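Local coordinates for protein alpha-11 giardin (PDB 2II2) that binds calcium as an unusual annexin and probably associates with phosphatidylserine and the cytoskeleton in parasite attachment, at residues A[82-87]-A[114-119]; A[99-104]-A[143-148]; A[135-140]-A[177-182]. All coordinates share one frame; numbering follows the deposited sequence.

Contact 1 of 3, residues A[82-87]-A[114-119]; sequences NVIKKA and QAYKEK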
ATOM      1  N   ASN A  82      -3.681 -11.741  -1.113  1.00 11.30           N
ATOM      2  CA  ASN A  82      -4.144 -11.943   0.266  1.00 11.47           C
ATOM      3  C   ASN A  82      -4.756 -10.677   0.860  1.00 10.37           C
ATOM      4  O   ASN A  82      -5.787 -10.726   1.525  1.00 10.62           O
ATOM      5  CB  ASN A  82      -3.034 -12.531   1.144  1.00 12.35           C
ATOM      6  CG  ASN A  82      -2.609 -13.900   0.659  1.00 15.92           C
ATOM      7  OD1 ASN A  82      -3.347 -14.564  -0.069  1.00 18.45           O
ATOM      8  ND2 ASN A  82      -1.417 -14.306   1.024  1.00 17.89           N
ATOM      9  N   VAL A  83      -4.143  -9.539   0.596  1.00  9.83           N
ATOM     10  CA  VAL A  83      -4.641  -8.262   1.096  1.00  9.55           C
ATOM     11  C   VAL A  83      -6.032  -7.973   0.513  1.00  8.86           C
ATOM     12  O   VAL A  83      -6.927  -7.545   1.242  1.00  8.61           O
ATOM     13  CB  VAL A  83      -3.651  -7.122   0.748  1.00  9.29           C
ATOM     14  CG1 VAL A  83      -4.301  -5.751   0.974  1.00 10.28           C
ATOM     15  CG2 VAL A  83      -2.368  -7.254   1.578  1.00  9.53           C
ATOM     16  N   ILE A  84      -6.230  -8.166  -0.798  1.00  9.16           N
ATOM     17  CA  ILE A  84      -7.560  -7.917  -1.397  1.00 10.42           C
ATOM     18  C   ILE A  84      -8.606  -8.822  -0.785  1.00  9.48           C
ATOM     19  O   ILE A  84      -9.692  -8.369  -0.418  1.00  9.89           O
ATOM     20  CB  ILE A  84      -7.588  -8.111  -2.937  1.00  9.97           C
ATOM     21  CG1 ILE A  84      -6.694  -7.078  -3.616  1.00 12.40           C
ATOM     22  CG2 ILE A  84      -9.025  -8.019  -3.489  1.00 12.18           C
ATOM     23  CD1 ILE A  84      -7.145  -5.653  -3.429  1.00 14.97           C
ATOM     24  N   LYS A  85      -8.300 -10.113  -0.684  1.00 10.21           N
ATOM     25  CA  LYS A  85      -9.282 -11.029  -0.091  1.00 11.59           C
ATOM     26  C   LYS A  85      -9.680 -10.617   1.338  1.00 10.98           C
ATOM     27  O   LYS A  85     -10.863 -10.607   1.669  1.00 12.00           O
ATOM     28  CB  LYS A  85      -8.798 -12.479  -0.155  1.00 12.36           C
ATOM     29  CG  LYS A  85      -8.894 -13.106  -1.553  1.00 15.59           C
ATOM     30  CD  LYS A  85     -10.315 -13.046  -2.136  1.00 20.21           C
ATOM     31  CE  LYS A  85     -11.231 -14.086  -1.498  1.00 20.78           C
ATOM     32  NZ  LYS A  85     -12.512 -14.234  -2.258  1.00 22.35           N
ATOM     33  N   LYS A  86      -8.704 -10.270   2.174  1.00 10.89           N
ATOM     34  CA  LYS A  86      -9.001  -9.847   3.530  1.00 10.43           C
ATOM     35  C   LYS A  86      -9.829  -8.564   3.528  1.00  9.77           C
ATOM     36  O   LYS A  86     -10.767  -8.398   4.326  1.00 10.29           O
ATOM     37  CB  LYS A  86      -7.712  -9.641   4.324  1.00 10.87           C
ATOM     38  CG  LYS A  86      -7.956  -9.209   5.733  1.00 13.41           C
ATOM     39  CD  LYS A  86      -6.677  -8.874   6.477  1.00 14.10           C
ATOM     40  CE  LYS A  86      -7.022  -8.556   7.934  1.00 16.18           C
ATOM     41  NZ  LYS A  86      -5.902  -7.974   8.707  1.00 19.09           N
ATOM     42  N   ALA A  87      -9.463  -7.655   2.638  1.00  8.76           N
ATOM     43  CA  ALA A  87     -10.135  -6.371   2.574  1.00  8.41           C
ATOM     44  C   ALA A  87     -11.603  -6.499   2.203  1.00  8.64           C
ATOM     45  O   ALA A  87     -12.403  -5.647   2.564  1.00  9.62           O
ATOM     46  CB  ALA A  87      -9.433  -5.485   1.555  1.00  9.06           C
ATOM     47  N   GLN A 114      -4.244 -12.125 -12.760  1.00 10.79           N
ATOM     48  CA  GLN A 114      -4.004 -13.526 -13.073  1.00 11.46           C
ATOM     49  C   GLN A 114      -3.913 -14.363 -11.817  1.00 11.41           C
ATOM     50  O   GLN A 114      -4.519 -15.432 -11.732  1.00 13.46           O
ATOM     51  CB  GLN A 114      -2.741 -13.673 -13.912  1.00 11.91           C
ATOM     52  CG  GLN A 114      -2.905 -13.108 -15.311  1.00 13.11           C
ATOM     53  CD  GLN A 114      -1.592 -13.013 -16.078  1.00 13.68           C
ATOM     54  OE1 GLN A 114      -0.510 -12.884 -15.499  1.00 16.79           O
ATOM     55  NE2 GLN A 114      -1.690 -13.042 -17.398  1.00 16.03           N
ATOM     56  N   ALA A 115      -3.158 -13.883 -10.833  1.00 11.31           N
ATOM     57  CA  ALA A 115      -2.989 -14.599  -9.579  1.00 11.34           C
ATOM     58  C   ALA A 115      -4.280 -14.682  -8.800  1.00 11.37           C
ATOM     59  O   ALA A 115      -4.552 -15.701  -8.138  1.00 12.57           O
ATOM     60  CB  ALA A 115      -1.924 -13.953  -8.728  1.00 10.98           C
ATOM     61  N   TYR A 116      -5.055 -13.598  -8.831  1.00 11.04           N
ATOM     62  CA  TYR A 116      -6.311 -13.560  -8.121  1.00 11.50           C
ATOM     63  C   TYR A 116      -7.302 -14.574  -8.703  1.00 12.41           C
ATOM     64  O   TYR A 116      -7.993 -15.261  -7.949  1.00 13.33           O
ATOM     65  CB  TYR A 116      -6.880 -12.145  -8.141  1.00 11.77           C
ATOM     66  CG  TYR A 116      -8.135 -11.977  -7.347  1.00 10.87           C
ATOM     67  CD1 TYR A 116      -8.094 -11.533  -6.015  1.00 11.84           C
ATOM     68  CD2 TYR A 116      -9.373 -12.243  -7.926  1.00 12.04           C
ATOM     69  CE1 TYR A 116      -9.266 -11.375  -5.281  1.00 12.43           C
ATOM     70  CE2 TYR A 116     -10.537 -12.090  -7.205  1.00 11.86           C
ATOM     71  CZ  TYR A 116     -10.490 -11.645  -5.891  1.00 11.41           C
ATOM     72  OH  TYR A 116     -11.643 -11.455  -5.166  1.00 13.54           O
ATOM     73  N   LYS A 117      -7.374 -14.632 -10.032  1.00 13.01           N
ATOM     74  CA  LYS A 117      -8.223 -15.609 -10.731  1.00 14.78           C
ATOM     75  C   LYS A 117      -7.769 -17.042 -10.433  1.00 15.69           C
ATOM     76  O   LYS A 117      -8.596 -17.904 -10.181  1.00 17.14           O
ATOM     77  CB  LYS A 117      -8.208 -15.337 -12.247  1.00 15.18           C
ATOM     78  CG  LYS A 117      -8.963 -16.345 -13.133  1.00 17.24           C
ATOM     79  CD  LYS A 117     -10.403 -16.541 -12.732  1.00 18.04           C
ATOM     80  CE  LYS A 117     -11.155 -17.349 -13.801  1.00 19.36           C
ATOM     81  NZ  LYS A 117     -11.656 -16.519 -14.934  1.00 21.00           N
ATOM     82  N   GLU A 118      -6.461 -17.281 -10.451  1.00 15.71           N
ATOM     83  CA  GLU A 118      -5.936 -18.622 -10.163  1.00 16.95           C
ATOM     84  C   GLU A 118      -6.267 -19.021  -8.723  1.00 17.18           C
ATOM     85  O   GLU A 118      -6.620 -20.172  -8.460  1.00 18.19           O
ATOM     86  CB  GLU A 118      -4.428 -18.686 -10.425  1.00 17.44           C
ATOM     87  CG  GLU A 118      -3.764 -20.036 -10.115  1.00 20.24           C
ATOM     88  CD  GLU A 118      -4.229 -21.172 -11.024  1.00 23.52           C
ATOM     89  OE1 GLU A 118      -4.572 -20.913 -12.202  1.00 26.86           O
ATOM     90  OE2 GLU A 118      -4.238 -22.338 -10.555  1.00 25.55           O
ATOM     91  N   LYS A 119      -6.182 -18.071  -7.790  1.00 17.27           N
ATOM     92  CA  LYS A 119      -6.381 -18.387  -6.376  1.00 17.61           C
ATOM     93  C   LYS A 119      -7.856 -18.578  -6.010  1.00 17.29           C
ATOM     94  O   LYS A 119      -8.222 -19.513  -5.283  1.00 18.58           O
ATOM     95  CB  LYS A 119      -5.764 -17.301  -5.485  1.00 17.93           C
ATOM     96  CG  LYS A 119      -6.055 -17.492  -3.999  1.00 20.30           C
ATOM     97  CD  LYS A 119      -4.844 -17.178  -3.134  1.00 22.32           C
ATOM     98  CE  LYS A 119      -5.048 -17.615  -1.683  1.00 23.85           C
ATOM     99  NZ  LYS A 119      -5.384 -19.067  -1.534  1.00 26.35           N
TER

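Contact 2 of 3, residues A[99-104]-A[143-148]; sequences DVVLIA and HLAIRE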
ATOM      1  N   ASP A  99      -4.450   0.587  -1.723  1.00  7.12           N
ATOM      2  CA  ASP A  99      -2.994   0.376  -1.666  1.00  7.04           C
ATOM      3  C   ASP A  99      -2.561  -0.604  -2.771  1.00  7.69           C
ATOM      4  O   ASP A  99      -1.552  -0.420  -3.479  1.00  8.59           O
ATOM      5  CB  ASP A  99      -2.559  -0.183  -0.301  1.00  7.60           C
ATOM      6  CG  ASP A  99      -2.685   0.818   0.830  1.00  8.50           C
ATOM      7  OD1 ASP A  99      -2.904   2.008   0.560  1.00  9.69           O
ATOM      8  OD2 ASP A  99      -2.572   0.433   2.020  1.00 10.15           O
ATOM      9  N   VAL A 100      -3.321  -1.679  -2.909  1.00  7.37           N
ATOM     10  CA  VAL A 100      -3.009  -2.708  -3.868  1.00  7.99           C
ATOM     11  C   VAL A 100      -3.188  -2.292  -5.318  1.00  7.63           C
ATOM     12  O   VAL A 100      -2.312  -2.584  -6.123  1.00  9.76           O
ATOM     13  CB  VAL A 100      -3.799  -3.998  -3.588  1.00  8.77           C
ATOM     14  CG1 VAL A 100      -3.679  -4.991  -4.743  1.00 10.46           C
ATOM     15  CG2 VAL A 100      -3.311  -4.614  -2.287  1.00  9.84           C
ATOM     16  N   VAL A 101      -4.329  -1.680  -5.655  1.00  7.69           N
ATOM     17  CA  VAL A 101      -4.630  -1.426  -7.056  1.00  7.78           C
ATOM     18  C   VAL A 101      -4.176  -0.070  -7.550  1.00  7.33           C
ATOM     19  O   VAL A 101      -4.001   0.095  -8.766  1.00  8.54           O
ATOM     20  CB  VAL A 101      -6.139  -1.659  -7.422  1.00  8.20           C
ATOM     21  CG1 VAL A 101      -6.572  -3.085  -6.985  1.00  8.96           C
ATOM     22  CG2 VAL A 101      -7.069  -0.598  -6.853  1.00  9.77           C
ATOM     23  N   LEU A 102      -4.001   0.898  -6.652  1.00  7.20           N
ATOM     24  CA  LEU A 102      -3.550   2.220  -7.071  1.00  8.01           C
ATOM     25  C   LEU A 102      -2.032   2.300  -7.192  1.00  8.36           C
ATOM     26  O   LEU A 102      -1.516   3.043  -8.014  1.00 11.40           O
ATOM     27  CB  LEU A 102      -4.079   3.308  -6.129  1.00  8.14           C
ATOM     28  CG  LEU A 102      -5.613   3.426  -6.011  1.00  8.29           C
ATOM     29  CD1 LEU A 102      -5.954   4.577  -5.140  1.00  8.85           C
ATOM     30  CD2 LEU A 102      -6.296   3.588  -7.371  1.00  9.17           C
ATOM     31  N   ILE A 103      -1.317   1.547  -6.381  1.00  8.22           N
ATOM     32  CA  ILE A 103       0.135   1.589  -6.402  1.00  8.81           C
ATOM     33  C   ILE A 103       0.634   0.382  -7.183  1.00  8.17           C
ATOM     34  O   ILE A 103       1.126  -0.609  -6.622  1.00  9.30           O
ATOM     35  CB  ILE A 103       0.731   1.683  -4.979  1.00  7.69           C
ATOM     36  CG1 ILE A 103       0.039   2.829  -4.207  1.00  8.42           C
ATOM     37  CG2 ILE A 103       2.220   1.943  -5.060  1.00  9.33           C
ATOM     38  CD1 ILE A 103       0.546   2.979  -2.799  1.00  9.93           C
ATOM     39  N   ALA A 104       0.472   0.476  -8.504  1.00  9.40           N
ATOM     40  CA  ALA A 104       0.651  -0.696  -9.361  1.00  9.90           C
ATOM     41  C   ALA A 104       0.851  -0.271 -10.790  1.00 10.54           C
ATOM     42  O   ALA A 104       0.082   0.543 -11.310  1.00 11.33           O
ATOM     43  CB  ALA A 104      -0.557  -1.618  -9.274  1.00 11.27           C
ATOM     44  N   HIS A 143     -12.631   0.358  -9.337  1.00  9.00           N
ATOM     45  CA  HIS A 143     -13.004  -0.150 -10.653  1.00  9.27           C
ATOM     46  C   HIS A 143     -12.124   0.424 -11.765  1.00  8.99           C
ATOM     47  O   HIS A 143     -11.642  -0.294 -12.650  1.00  9.94           O
ATOM     48  CB  HIS A 143     -14.461   0.194 -10.968  1.00  9.75           C
ATOM     49  CG  HIS A 143     -15.461  -0.622 -10.213  1.00  9.58           C
ATOM     50  ND1 HIS A 143     -16.261  -1.558 -10.835  1.00 11.98           N
ATOM     51  CD2 HIS A 143     -15.824  -0.615  -8.907  1.00 10.36           C
ATOM     52  CE1 HIS A 143     -17.082  -2.083  -9.937  1.00 11.78           C
ATOM     53  NE2 HIS A 143     -16.843  -1.527  -8.761  1.00  9.60           N
ATOM     54  N   LEU A 144     -11.963   1.745 -11.768  1.00  8.87           N
ATOM     55  CA  LEU A 144     -11.245   2.369 -12.879  1.00  9.01           C
ATOM     56  C   LEU A 144      -9.754   2.048 -12.853  1.00  9.09           C
ATOM     57  O   LEU A 144      -9.129   1.926 -13.905  1.00  9.36           O
ATOM     58  CB  LEU A 144     -11.496   3.880 -12.989  1.00  9.17           C
ATOM     59  CG  LEU A 144     -12.955   4.275 -13.248  1.00 11.90           C
ATOM     60  CD1 LEU A 144     -13.074   5.793 -13.401  1.00 14.05           C
ATOM     61  CD2 LEU A 144     -13.577   3.548 -14.432  1.00 14.30           C
ATOM     62  N   ALA A 145      -9.187   1.857 -11.664  1.00  9.10           N
ATOM     63  CA  ALA A 145      -7.782   1.473 -11.565  1.00 10.05           C
ATOM     64  C   ALA A 145      -7.485   0.205 -12.357  1.00 10.38           C
ATOM     65  O   ALA A 145      -6.425   0.080 -12.972  1.00 10.84           O
ATOM     66  CB  ALA A 145      -7.371   1.261 -10.098  1.00 10.62           C
ATOM     67  N   ILE A 146      -8.401  -0.751 -12.319  1.00 10.70           N
ATOM     68  CA  ILE A 146      -8.153  -2.004 -13.001  1.00 12.67           C
ATOM     69  C   ILE A 146      -8.676  -2.034 -14.446  1.00 12.39           C
ATOM     70  O   ILE A 146      -8.225  -2.848 -15.236  1.00 13.47           O
ATOM     71  CB  ILE A 146      -8.536  -3.242 -12.139  1.00 13.16           C
ATOM     72  CG1 ILE A 146     -10.044  -3.325 -11.919  1.00 13.44           C
ATOM     73  CG2 ILE A 146      -7.709  -3.278 -10.795  1.00 13.88           C
ATOM     74  CD1 ILE A 146     -10.489  -4.695 -11.327  1.00 14.81           C
ATOM     75  N   ARG A 147      -9.587  -1.127 -14.804  1.00 12.46           N
ATOM     76  CA  ARG A 147     -10.178  -1.092 -16.147  1.00 13.58           C
ATOM     77  C   ARG A 147      -9.458  -0.179 -17.120  1.00 14.01           C
ATOM     78  O   ARG A 147      -9.414  -0.484 -18.309  1.00 14.62           O
ATOM     79  CB  ARG A 147     -11.634  -0.654 -16.061  1.00 14.39           C
ATOM     80  CG  ARG A 147     -12.596  -1.726 -15.585  1.00 17.35           C
ATOM     81  CD  ARG A 147     -13.964  -1.158 -15.245  1.00 19.42           C
ATOM     82  NE  ARG A 147     -14.423  -0.095 -16.144  1.00 22.57           N
ATOM     83  CZ  ARG A 147     -15.361   0.804 -15.835  1.00 23.88           C
ATOM     84  NH1 ARG A 147     -15.962   0.788 -14.639  1.00 24.40           N
ATOM     85  NH2 ARG A 147     -15.701   1.735 -16.718  1.00 25.94           N
ATOM     86  N   GLU A 148      -8.938   0.949 -16.636  1.00 12.74           N
ATOM     87  CA  GLU A 148      -8.535   2.027 -17.532  1.00 13.14           C
ATOM     88  C   GLU A 148      -7.036   2.158 -17.674  1.00 13.30           C
ATOM     89  O   GLU A 148      -6.286   1.972 -16.710  1.00 13.48           O
ATOM     90  CB  GLU A 148      -9.093   3.356 -17.021  1.00 14.14           C
ATOM     91  CG  GLU A 148     -10.610   3.445 -17.038  1.00 17.29           C
ATOM     92  CD  GLU A 148     -11.148   3.670 -18.433  1.00 21.51           C
ATOM     93  OE1 GLU A 148     -10.355   4.064 -19.314  1.00 23.31           O
ATOM     94  OE2 GLU A 148     -12.361   3.469 -18.641  1.00 24.98           O
TER
HETATM   95  O   HOH W   1      -4.307  -1.575 -10.778  1.00 16.72           O

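Contact 3 of 3, residues A[135-140]-A[177-182]; sequences TSAASY and AVVRLI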
ATOM      1  N   THR A 135     -20.492   4.291  -6.207  1.00 14.68           N
ATOM      2  CA  THR A 135     -21.134   5.430  -5.571  1.00 16.30           C
ATOM      3  C   THR A 135     -20.055   6.502  -5.336  1.00 16.10           C
ATOM      4  O   THR A 135     -20.032   7.572  -5.958  1.00 17.44           O
ATOM      5  CB  THR A 135     -21.845   4.993  -4.257  1.00 17.38           C
ATOM      6  OG1 THR A 135     -20.908   4.325  -3.391  1.00 20.95           O
ATOM      7  CG2 THR A 135     -23.031   4.033  -4.555  1.00 19.47           C
ATOM      8  N   SER A 136     -19.087   6.152  -4.518  1.00 14.58           N
ATOM      9  CA  SER A 136     -18.126   7.094  -4.006  1.00 13.49           C
ATOM     10  C   SER A 136     -16.891   7.201  -4.888  1.00 11.96           C
ATOM     11  O   SER A 136     -16.645   6.324  -5.726  1.00 11.27           O
ATOM     12  CB  SER A 136     -17.682   6.578  -2.652  1.00 13.93           C
ATOM     13  OG  SER A 136     -17.143   5.279  -2.789  1.00 13.21           O
ATOM     14  N   ALA A 137     -16.077   8.232  -4.642  1.00 10.36           N
ATOM     15  CA  ALA A 137     -14.751   8.279  -5.266  1.00  8.76           C
ATOM     16  C   ALA A 137     -13.984   6.996  -4.962  1.00  8.46           C
ATOM     17  O   ALA A 137     -13.337   6.446  -5.844  1.00  8.42           O
ATOM     18  CB  ALA A 137     -13.989   9.496  -4.770  1.00 10.00           C
ATOM     19  N   ALA A 138     -14.081   6.521  -3.715  1.00  8.24           N
ATOM     20  CA  ALA A 138     -13.363   5.302  -3.331  1.00  8.38           C
ATOM     21  C   ALA A 138     -13.730   4.107  -4.202  1.00  7.54           C
ATOM     22  O   ALA A 138     -12.857   3.355  -4.636  1.00  8.15           O
ATOM     23  CB  ALA A 138     -13.607   4.970  -1.879  1.00  8.78           C
ATOM     24  N   SER A 139     -15.024   3.965  -4.470  1.00  8.22           N
ATOM     25  CA  SER A 139     -15.483   2.873  -5.329  1.00  8.28           C
ATOM     26  C   SER A 139     -15.045   3.012  -6.781  1.00  8.04           C
ATOM     27  O   SER A 139     -14.584   2.031  -7.391  1.00  9.27           O
ATOM     28  CB  SER A 139     -16.987   2.689  -5.226  1.00  9.56           C
ATOM     29  OG  SER A 139     -17.715   3.819  -5.690  1.00 12.46           O
ATOM     30  N   TYR A 140     -15.174   4.218  -7.332  1.00  8.59           N
ATOM     31  CA  TYR A 140     -14.692   4.463  -8.671  1.00  8.91           C
ATOM     32  C   TYR A 140     -13.201   4.206  -8.796  1.00  8.53           C
ATOM     33  O   TYR A 140     -12.747   3.692  -9.812  1.00  8.94           O
ATOM     34  CB  TYR A 140     -15.029   5.873  -9.183  1.00 10.41           C
ATOM     35  CG  TYR A 140     -16.436   5.954  -9.680  1.00 10.26           C
ATOM     36  CD1 TYR A 140     -17.451   6.465  -8.880  1.00 12.29           C
ATOM     37  CD2 TYR A 140     -16.764   5.488 -10.942  1.00 11.17           C
ATOM     38  CE1 TYR A 140     -18.771   6.511  -9.322  1.00 13.51           C
ATOM     39  CE2 TYR A 140     -18.095   5.529 -11.402  1.00 12.64           C
ATOM     40  CZ  TYR A 140     -19.079   6.047 -10.578  1.00 12.25           C
ATOM     41  OH  TYR A 140     -20.383   6.077 -11.023  1.00 14.97           O
ATOM     42  N   ALA A 177     -15.708  11.723 -12.826  1.00  9.10           N
ATOM     43  CA  ALA A 177     -14.870  12.544 -13.707  1.00  8.70           C
ATOM     44  C   ALA A 177     -13.496  12.791 -13.066  1.00  8.10           C
ATOM     45  O   ALA A 177     -12.475  12.792 -13.757  1.00  7.94           O
ATOM     46  CB  ALA A 177     -15.565  13.860 -14.062  1.00  9.81           C
ATOM     47  N   VAL A 178     -13.468  13.035 -11.748  1.00  8.51           N
ATOM     48  CA  VAL A 178     -12.201  13.297 -11.077  1.00  7.91           C
ATOM     49  C   VAL A 178     -11.326  12.058 -11.092  1.00  8.06           C
ATOM     50  O   VAL A 178     -10.150  12.140 -11.423  1.00  7.78           O
ATOM     51  CB  VAL A 178     -12.445  13.793  -9.633  1.00  8.27           C
ATOM     52  CG1 VAL A 178     -11.128  13.830  -8.845  1.00  9.51           C
ATOM     53  CG2 VAL A 178     -13.088  15.162  -9.661  1.00 10.18           C
ATOM     54  N   VAL A 179     -11.905  10.916 -10.730  1.00  7.83           N
ATOM     55  CA  VAL A 179     -11.161   9.682 -10.697  1.00  7.21           C
ATOM     56  C   VAL A 179     -10.662   9.352 -12.106  1.00  7.39           C
ATOM     57  O   VAL A 179      -9.485   8.997 -12.294  1.00  7.70           O
ATOM     58  CB  VAL A 179     -12.018   8.532 -10.130  1.00  7.20           C
ATOM     59  CG1 VAL A 179     -11.285   7.213 -10.309  1.00  9.06           C
ATOM     60  CG2 VAL A 179     -12.290   8.778  -8.672  1.00  7.43           C
ATOM     61  N   ARG A 180     -11.530   9.446 -13.115  1.00  7.20           N
ATOM     62  CA  ARG A 180     -11.127   9.112 -14.470  1.00  8.00           C
ATOM     63  C   ARG A 180      -9.971   9.985 -14.905  1.00  8.01           C
ATOM     64  O   ARG A 180      -9.002   9.474 -15.489  1.00  8.24           O
ATOM     65  CB  ARG A 180     -12.300   9.276 -15.414  1.00  9.78           C
ATOM     66  CG  ARG A 180     -12.011   8.919 -16.825  1.00 13.24           C
ATOM     67  CD  ARG A 180     -13.304   8.964 -17.625  1.00 15.45           C
ATOM     68  NE  ARG A 180     -14.349   8.114 -17.049  1.00 18.72           N
ATOM     69  CZ  ARG A 180     -14.449   6.800 -17.253  1.00 19.86           C
ATOM     70  NH1 ARG A 180     -13.564   6.147 -18.001  1.00 22.77           N
ATOM     71  NH2 ARG A 180     -15.435   6.125 -16.690  1.00 19.18           N
ATOM     72  N   LEU A 181     -10.077  11.296 -14.631  1.00  7.71           N
ATOM     73  CA  LEU A 181      -8.983  12.202 -15.019  1.00  7.89           C
ATOM     74  C   LEU A 181      -7.647  11.761 -14.444  1.00  8.16           C
ATOM     75  O   LEU A 181      -6.649  11.614 -15.181  1.00  8.52           O
ATOM     76  CB  LEU A 181      -9.317  13.631 -14.629  1.00  8.48           C
ATOM     77  CG  LEU A 181      -8.399  14.763 -15.114  1.00  9.05           C
ATOM     78  CD1 LEU A 181      -9.163  16.064 -15.067  1.00 10.54           C
ATOM     79  CD2 LEU A 181      -7.125  14.884 -14.276  1.00 10.13           C
ATOM     80  N   ILE A 182      -7.646  11.507 -13.140  1.00  7.84           N
ATOM     81  CA  ILE A 182      -6.391  11.153 -12.479  1.00  7.77           C
ATOM     82  C   ILE A 182      -5.864   9.793 -12.951  1.00  8.25           C
ATOM     83  O   ILE A 182      -4.699   9.660 -13.329  1.00  8.36           O
ATOM     84  CB  ILE A 182      -6.571  11.157 -10.960  1.00  8.01           C
ATOM     85  CG1 ILE A 182      -6.869  12.569 -10.449  1.00  8.41           C
ATOM     86  CG2 ILE A 182      -5.326  10.655 -10.270  1.00  7.83           C
ATOM     87  CD1 ILE A 182      -7.341  12.628  -9.016  1.00 10.35           C
TER

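Contact 1 of 3, residues A[82-87]-A[114-119]
Tyr116 OH lies against the aliphatic chain of Lys85, 3.7 Å from Lys85 CD, while its hydrogen bond goes to Asp127 OD2 on helix 124-131. The phenol thus links three helices of the annexin fold: Tyr116 stands on helix 106-120 and Lys85 on helix 76-89. The axes of segments 82-87 and 114-119 come no closer than 11.2 Å and cross at -62°, so long side chains have to span the gap. Tyr116 does most of this. Its CG is anti to the backbone N (chi1 -176°), which carries the ring away from its own helix toward 82-87. Two neighbours reach the CE1 corner obliquely: Ile84 CG2 at 3.8 Å from Tyr116 CE1, and Lys85 CD at 3.7 Å from the same carbon. Both side chains run roughly perpendicular to the tyrosine. The bend of Lys85 at chi2 lays CD beside the phenol, whereas Ile84 CD1 leads away from it. Leu124 touches both Ile84 and Tyr116, extending the apolar side of the contact. The side chain of Asn82 is about 10 Å from that of Glu66, a calcium ligand in the calcium-bound protein. At this partly exposed margin Lys119 crosses Asn82 at nearly a right angle, with Lys119 CE 3.8 Å from Asn82 OD1.

Contact 2 of 3, residues A[99-104]-A[143-148]
Ala145 packs on Val101 and Leu102, and Ile146 on Val101, where two helices of the annexin fold, 94-102 and 137-147, meet near their C-terminal ends. Before them, His143 turns away from 99-104 and donates through NE2 to Ile132 O, tying its helix to the preceding loop. Leu144 also faces elsewhere: its CD2 lies over one face of the Arg147 guanidinium, toward its rim and 3.4 Å above the plane. Ala145 is the small residue that lets the backbones approach, its CA being 6.2 Å from Leu102 CA. The methyl touches two branches of 99-104, 3.7 Å from Leu102 CD2 and 3.8 Å from Val101 CG2. Next in sequence, Ile146 offers its CG2 methyl at 4.0 Å from Val101 CG1. The rotation of Val101 (chi1 -54°) divides its work, one methyl going to each residue of this pair. Beside the apolar patch a water donates to Val101 O at 2.6 Å and makes a weak, long bond of 3.5 Å to Ala145 O. That second carbonyl also accepts from Arg109 NH1. After Arg147, Glu148 leaves helical geometry, and its carbonyl oxygen takes a bond from the same Arg109 NH1, so one guanidinium nitrogen serves two carbonyls at this helix end. Around the contact, Ile146 leans on Leu125 and Phe128 of helix 124-131, while Leu102 reaches Ile224 of helix 216-230 and Ile183 of helix 175-184.

Contact 3 of 3, residues A[135-140]-A[177-182]
Val179 points toward the first turn of helix 137-147 and spreads its two methyls over Ala137 and Tyr140. With CG1 anti to its backbone N (chi1 171°), that branch meets the backbone, 3.8 Å from Tyr140 O. The other branch, CG2, lies 3.8 Å from Ala137 O and 4.0 Å from Tyr140 CB; Ala137 CB is a looser neighbour of this methyl. Valine therefore touches carbonyl oxygens and the base of a side chain, and no hydrogen bond joins the segments. Tyr140 starts out toward Val179 but swings its ring aside: chi1 of -81° places CG beside its own backbone N, and the phenol leads away from 177-182. Thr135 O instead lies in the ring plane at its edge. Behind this surface, serines secure the helix start. Ser136 is the N-cap, its OG accepting from Ser139 N at 3.0 Å with an N-H...O angle of 157°. Ser139 OG in turn donates to Ser136 O at 2.7 Å and accepts from Thr135 N at 2.9 Å. Ser136 O takes a second bond from Tyr140 N, so that carbonyl has two donors. Val179 also touches Leu222 of helix 216-230. A branched aliphatic residue of one helix set against a capped N-terminal turn of another here joins helices 137-147 and 175-184 within the all-helical annexin fold.

In the fold
Contact 2 is the most central and contact 3 is also buried, whereas contact 1 mixes buried Ile84 and Tyr116 with exposed lysines. Helix 137-147 is common to contacts 2 and 3: its start packs in one, its end in the other. They join directly through the Glu148–Arg180 salt bridge and through Leu144 CD1 on Val179 CG1. Contact 1 meets contact 2 through Val83 and Ile84 of helix 76-89, which pack on Val100 of helix 94-102, but it does not touch contact 3. Small aliphatic groups bring the backbones close in contacts 2 and 3; in contact 1 a tyrosine and long lysine chains bridge wider spacing.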